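Local coordinates for protein AtxE2 (Asticcacaulis excentricus, PDB 5TXE) that hydrolyses the isopeptide bond of the lasso peptides astexin-2 and astexin-3, converting the threaded substrates to linear peptides, at residues S269-D274 against P293-E298; R306-E311 against Y317-E322. The protein carries 1 engineered substitution. All coordinates share one frame; numbering follows the deposited sequence.

Contact 1. Residues S269-D274 against P293-E298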
loop_
_atom_site.group_PDB
_atom_site.type_symbol
_atom_site.label_atom_id
_atom_site.label_comp_id
_atom_site.label_asym_id
_atom_site.label_seq_id
_atom_site.Cartn_x
_atom_site.Cartn_y
_atom_site.Cartn_z
ATOM N N SER A 269 15.244 0.229 23.343
ATOM C CA SER A 269 14.130 0.917 22.775
ATOM C C SER A 269 14.670 2.083 21.940
ATOM O O SER A 269 15.858 2.145 21.673
ATOM C CB SER A 269 13.200 1.375 23.864
ATOM O OG SER A 269 13.837 2.350 24.644
ATOM N N VAL A 270 13.786 2.960 21.492
ATOM C CA VAL A 270 14.143 3.999 20.584
ATOM C C VAL A 270 13.457 5.244 21.066
ATOM O O VAL A 270 12.319 5.185 21.501
ATOM C CB VAL A 270 13.644 3.496 19.233
ATOM C CG1 VAL A 270 12.841 4.506 18.472
ATOM C CG2 VAL A 270 14.786 2.872 18.475
ATOM N N SER A 271 14.121 6.388 21.047
ATOM C CA SER A 271 13.385 7.620 21.384
ATOM C C SER A 271 14.051 8.829 20.766
ATOM O O SER A 271 15.163 8.744 20.299
ATOM C CB SER A 271 13.317 7.795 22.911
ATOM O OG SER A 271 14.618 8.027 23.436
ATOM N N ARG A 272 13.386 9.973 20.843
ATOM C CA ARG A 272 13.933 11.245 20.350
ATOM C C ARG A 272 14.451 12.122 21.507
ATOM O O ARG A 272 13.949 12.020 22.622
ATOM C CB ARG A 272 12.840 11.997 19.627
ATOM C CG ARG A 272 11.932 11.122 18.809
ATOM C CD ARG A 272 10.732 11.904 18.305
ATOM N NE ARG A 272 10.500 11.556 16.896
ATOM C CZ ARG A 272 9.884 10.449 16.455
ATOM N NH1 ARG A 272 9.383 9.549 17.301
ATOM N NH2 ARG A 272 9.777 10.237 15.146
ATOM N N THR A 273 15.440 12.984 21.250
ATOM C CA THR A 273 15.861 13.999 22.251
ATOM C C THR A 273 14.731 14.970 22.557
ATOM O O THR A 273 14.683 15.530 23.636
ATOM C CB THR A 273 17.076 14.828 21.797
ATOM O OG1 THR A 273 18.051 13.960 21.223
ATOM C CG2 THR A 273 17.716 15.571 22.993
ATOM N N ASP A 274 13.826 15.154 21.600
ATOM C CA ASP A 274 12.661 16.002 21.758
ATOM C C ASP A 274 11.408 15.167 21.458
ATOM O O ASP A 274 10.956 15.133 20.324
ATOM C CB ASP A 274 12.802 17.177 20.788
ATOM C CG ASP A 274 11.680 18.178 20.905
ATOM O OD1 ASP A 274 10.689 17.953 21.654
ATOM O OD2 ASP A 274 11.805 19.210 20.219
ATOM N N PRO A 293 18.782 5.462 31.148
ATOM C CA PRO A 293 18.991 5.139 29.739
ATOM C C PRO A 293 20.356 5.611 29.213
ATOM O O PRO A 293 20.770 6.677 29.510
ATOM C CB PRO A 293 17.853 5.886 29.036
ATOM C CG PRO A 293 17.329 6.892 30.015
ATOM C CD PRO A 293 17.629 6.366 31.374
ATOM N N VAL A 294 21.048 4.790 28.469
ATOM C CA VAL A 294 22.184 5.237 27.732
ATOM C C VAL A 294 21.834 5.331 26.220
ATOM O O VAL A 294 21.475 4.305 25.614
ATOM C CB VAL A 294 23.348 4.258 27.906
ATOM C CG1 VAL A 294 24.554 4.724 27.083
ATOM C CG2 VAL A 294 23.699 4.126 29.380
ATOM N N ARG A 295 21.979 6.536 25.626
ATOM C CA ARG A 295 21.780 6.781 24.187
ATOM C C ARG A 295 22.969 6.391 23.371
ATOM O O ARG A 295 24.053 6.865 23.638
ATOM C CB ARG A 295 21.592 8.257 23.893
ATOM C CG ARG A 295 20.232 8.798 24.188
ATOM C CD ARG A 295 20.164 10.244 23.707
ATOM N NE ARG A 295 19.113 10.356 22.715
ATOM C CZ ARG A 295 17.822 10.139 22.968
ATOM N NH1 ARG A 295 17.394 9.828 24.186
ATOM N NH2 ARG A 295 16.946 10.231 21.986
ATOM N N CYS A 296 22.758 5.561 22.346
ATOM C CA CYS A 296 23.789 5.263 21.337
ATOM C C CYS A 296 24.033 6.502 20.509
ATOM O O CYS A 296 23.079 7.180 20.111
ATOM C CB CYS A 296 23.297 4.158 20.436
ATOM S SG CYS A 296 24.375 3.734 19.070
ATOM N N ASP A 297 25.289 6.835 20.250
ATOM C CA ASP A 297 25.633 8.080 19.526
ATOM C C ASP A 297 25.739 7.826 18.014
ATOM O O ASP A 297 25.424 8.702 17.194
ATOM C CB ASP A 297 26.914 8.745 20.098
ATOM C CG ASP A 297 28.189 8.322 19.379
ATOM O OD1 ASP A 297 28.601 7.157 19.542
ATOM O OD2 ASP A 297 28.780 9.168 18.667
ATOM N N GLU A 298 26.136 6.604 17.644
ATOM C CA GLU A 298 26.440 6.270 16.255
ATOM C C GLU A 298 25.285 6.633 15.319
ATOM O O GLU A 298 24.108 6.611 15.685
ATOM C CB GLU A 298 26.751 4.783 16.067
ATOM C CG GLU A 298 27.653 4.146 17.106
ATOM C CD GLU A 298 29.114 4.190 16.734
ATOM O OE1 GLU A 298 29.470 3.507 15.746
ATOM O OE2 GLU A 298 29.900 4.852 17.462
#
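Arg295 makes a polar surface contact with Ser271 and Thr273, reaching from an outer strand over its neighbour to a third strand and the loop residue Thr273. The CA atoms of Ser271 and Arg295 are 8.9 Å apart, because strand 283-288 runs between them. That strand is hydrogen-bonded through its backbone to both segments, and both Ser271 and Arg295 rest on its Val285. The arginine chain starts with CG beside the backbone N and bends at chi3 (120°), which turns the guanidinium toward Ser271 and Thr273.

The four strands 261-263, 266-271, 283-288 and 294-295 form one antiparallel sheet. This is consistent with a blade of the beta-propeller known from the prolyl oligopeptidase family. Arg295 thus bridges two strands of one blade that are not direct neighbours.

Arg295 NH1 gives a weak, bent hydrogen bond to Ser271 OG, 3.4 Å long with 136° at the hydrogen. Arg295 NH2 lies 2.9 Å from Ser271 O. Arg295 NH2 is also 3.2 Å from Thr273 N, but both are donors and do not bond. Thr273 places its CA over one face of the guanidinium, and Thr273 OG1 stays 4.0 Å from Arg295 NH2. Beyond the arginine, Cys296 forms a disulfide with Cys301. Beyond the threonine, Asp274 makes a salt bridge with Arg478.

Contact 2. Residues R306-E311 against Y317-E322; sequences RMWGDE and YFLRRE
Strands 306-310 and 317-322 run antiparallel at 173°, with Arg306-Leu319 and Trp308-Tyr317 as hydrogen-bonded pairs and Met307-Phe318 as the non-hydrogen-bonded pair between them. Trp308 and Tyr317 exchange two backbone bonds, and Leu319 N donates to Arg306 O (2.8 Å, 167°).

Arg306, Trp308, Tyr317 and Leu319 share one face of this beta hairpin. Leu319 meets the six-membered end of the indole at its edge, with CD1 3.7 Å from Trp308 CH2. Arg306 runs forward along its own strand. Its chain bends at chi2 (-57°), which lays CD over one indole face and sets one guanidinium face over Trp308 NE1, 3.5 Å from the guanidinium plane. A bond from Arg306 NH1 to Met307 O (2.9 Å) helps hold it there. An alanine in place of Trp308 would probably leave Leu319 without its aromatic partner and Arg306 without the surface it lies on. Tyr317 OH makes a weak 3.5 Å bond to Asp310 OD2, which lies at the edge of the phenol ring.

On the other face, Met307 CB meets Phe318 CB at 3.9 Å. Strand 328-335 continues the sheet beyond 315-322. Trp308, Tyr317 and Leu319 pack on strand 350-357 of the next sheet, while Met307 packs on strand 266-271 of the preceding one.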
loop_
_atom_site.group_PDB
_atom_site.type_symbol
_atom_site.label_atom_id
_atom_site.label_comp_id
_atom_site.label_asym_id
_atom_site.label_seq_id
_atom_site.Cartn_x
_atom_site.Cartn_y
_atom_site.Cartn_z
ATOM N N ARG A 306 12.941 -1.762 12.953
ATOM C CA ARG A 306 12.650 -3.060 13.501
ATOM C C ARG A 306 13.867 -3.535 14.267
ATOM O O ARG A 306 14.975 -3.459 13.754
ATOM C CB ARG A 306 12.361 -4.071 12.364
ATOM C CG ARG A 306 11.157 -4.955 12.605
ATOM C CD ARG A 306 11.255 -5.753 13.893
ATOM N NE ARG A 306 10.197 -6.751 14.002
ATOM C CZ ARG A 306 9.969 -7.515 15.087
ATOM N NH1 ARG A 306 10.730 -7.423 16.187
ATOM N NH2 ARG A 306 8.966 -8.406 15.080
ATOM N N MET A 307 13.661 -4.094 15.455
ATOM C CA MET A 307 14.788 -4.744 16.172
ATOM C C MET A 307 14.444 -6.133 16.765
ATOM O O MET A 307 13.294 -6.429 17.038
ATOM C CB MET A 307 15.240 -3.804 17.269
ATOM C CG MET A 307 14.268 -3.686 18.426
ATOM S SD MET A 307 14.905 -2.697 19.796
ATOM C CE MET A 307 15.099 -1.087 19.048
ATOM N N TRP A 308 15.458 -6.955 16.993
ATOM C CA TRP A 308 15.296 -8.298 17.572
ATOM C C TRP A 308 16.421 -8.620 18.539
ATOM O O TRP A 308 17.619 -8.469 18.178
ATOM C CB TRP A 308 15.427 -9.360 16.485
ATOM C CG TRP A 308 14.360 -9.370 15.433
ATOM C CD1 TRP A 308 13.218 -10.100 15.449
ATOM C CD2 TRP A 308 14.358 -8.637 14.209
ATOM N NE1 TRP A 308 12.494 -9.855 14.322
ATOM C CE2 TRP A 308 13.184 -8.965 13.540
ATOM C CE3 TRP A 308 15.233 -7.714 13.630
ATOM C CZ2 TRP A 308 12.849 -8.408 12.315
ATOM C CZ3 TRP A 308 14.915 -7.181 12.399
ATOM C CH2 TRP A 308 13.722 -7.528 11.754
ATOM N N GLY A 309 16.047 -9.020 19.761
ATOM C CA GLY A 309 17.024 -9.393 20.789
ATOM C C GLY A 309 17.325 -10.881 20.759
ATOM O O GLY A 309 16.437 -11.676 20.598
ATOM N N ASP A 310 18.570 -11.262 20.967
ATOM C CA ASP A 310 18.964 -12.682 20.990
ATOM C C ASP A 310 19.802 -12.936 22.235
ATOM O O ASP A 310 20.987 -12.581 22.234
ATOM C CB ASP A 310 19.784 -12.988 19.719
ATOM C CG ASP A 310 20.264 -14.458 19.618
ATOM O OD1 ASP A 310 20.042 -15.247 20.574
ATOM O OD2 ASP A 310 20.845 -14.795 18.533
ATOM N N GLU A 311 19.206 -13.559 23.259
ATOM C CA GLU A 311 19.892 -13.829 24.547
ATOM C C GLU A 311 21.093 -14.767 24.426
ATOM O O GLU A 311 22.171 -14.491 24.956
ATOM C CB GLU A 311 18.892 -14.376 25.604
ATOM C CG GLU A 311 18.967 -13.681 26.968
ATOM C CD GLU A 311 17.591 -13.305 27.492
ATOM O OE1 GLU A 311 16.939 -12.449 26.830
ATOM O OE2 GLU A 311 17.167 -13.840 28.555
ATOM N N TYR A 317 19.827 -7.249 16.886
ATOM C CA TYR A 317 19.811 -7.018 15.444
ATOM C C TYR A 317 18.761 -5.970 15.119
ATOM O O TYR A 317 17.730 -5.901 15.770
ATOM C CB TYR A 317 19.461 -8.278 14.707
ATOM C CG TYR A 317 20.269 -9.482 15.061
ATOM C CD1 TYR A 317 21.494 -9.726 14.463
ATOM C CD2 TYR A 317 19.771 -10.419 15.969
ATOM C CE1 TYR A 317 22.223 -10.858 14.780
ATOM C CE2 TYR A 317 20.483 -11.577 16.274
ATOM C CZ TYR A 317 21.712 -11.808 15.699
ATOM O OH TYR A 317 22.426 -12.977 16.056
ATOM N N PHE A 318 19.042 -5.124 14.130
ATOM C CA PHE A 318 18.054 -4.174 13.702
ATOM C C PHE A 318 18.090 -3.779 12.239
ATOM O O PHE A 318 19.119 -3.906 11.565
ATOM C CB PHE A 318 18.022 -2.945 14.606
ATOM C CG PHE A 318 19.282 -2.145 14.643
ATOM C CD1 PHE A 318 19.554 -1.226 13.655
ATOM C CD2 PHE A 318 20.154 -2.236 15.721
ATOM C CE1 PHE A 318 20.679 -0.433 13.703
ATOM C CE2 PHE A 318 21.285 -1.435 15.779
ATOM C CZ PHE A 318 21.545 -0.532 14.767
ATOM N N LEU A 319 16.937 -3.325 11.771
ATOM C CA LEU A 319 16.760 -2.854 10.401
ATOM C C LEU A 319 16.585 -1.375 10.364
ATOM O O LEU A 319 16.069 -0.777 11.320
ATOM C CB LEU A 319 15.452 -3.395 9.811
ATOM C CG LEU A 319 15.468 -4.839 9.332
ATOM C CD1 LEU A 319 14.083 -5.244 8.838
ATOM C CD2 LEU A 319 16.483 -5.001 8.226
ATOM N N ARG A 320 16.962 -0.787 9.240
ATOM C CA ARG A 320 16.628 0.597 9.007
ATOM C C ARG A 320 16.778 0.937 7.539
ATOM O O ARG A 320 17.302 0.157 6.748
ATOM C CB ARG A 320 17.522 1.521 9.803
ATOM C CG ARG A 320 18.939 1.494 9.233
ATOM C CD ARG A 320 20.034 2.150 10.019
ATOM N NE ARG A 320 19.833 3.540 10.254
ATOM C CZ ARG A 320 20.636 4.494 9.812
ATOM N NH1 ARG A 320 21.711 4.219 9.074
ATOM N NH2 ARG A 320 20.325 5.741 10.123
ATOM N N ARG A 321 16.306 2.125 7.193
ATOM C CA ARG A 321 16.506 2.664 5.850
ATOM C C ARG A 321 17.673 3.608 5.848
ATOM O O ARG A 321 17.905 4.270 6.836
ATOM C CB ARG A 321 15.254 3.399 5.404
ATOM C CG ARG A 321 14.150 2.413 5.161
ATOM C CD ARG A 321 12.820 2.845 5.695
ATOM N NE ARG A 321 11.835 1.785 5.463
ATOM C CZ ARG A 321 10.728 1.900 4.718
ATOM N NH1 ARG A 321 10.398 3.049 4.140
ATOM N NH2 ARG A 321 9.919 0.849 4.580
ATOM N N GLU A 322 18.422 3.626 4.760
ATOM C CA GLU A 322 19.587 4.484 4.667
ATOM C C GLU A 322 20.020 4.696 3.195
ATOM O O GLU A 322 19.371 4.225 2.287
ATOM C CB GLU A 322 20.745 3.890 5.501
ATOM C CG GLU A 322 21.198 2.518 5.061
ATOM C CD GLU A 322 22.327 1.982 5.950
ATOM O OE1 GLU A 322 22.236 2.128 7.190
ATOM O OE2 GLU A 322 23.294 1.392 5.402
#

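In the fold
Contacts 1 and 2 belong to consecutive four-stranded sheets, which fit adjacent propeller blades, and their centres are about 15 Å apart. Contact 1 is a surface contact carried by one long arginine, and it joins strands separated by another strand. Contact 2 is buried and pairs direct neighbours of a hairpin. Its backbone bonds are short, and aromatic and aliphatic side chains do most of the packing. The two share no strand, although strand 304-310 follows strand 294-295 in the chain. They touch where Val270 CG2 lies 4.0 Å from Met307 CE, an apolar meeting between the sheets. Both lie away from the catalytic residues and from the residues that bind astexin-3.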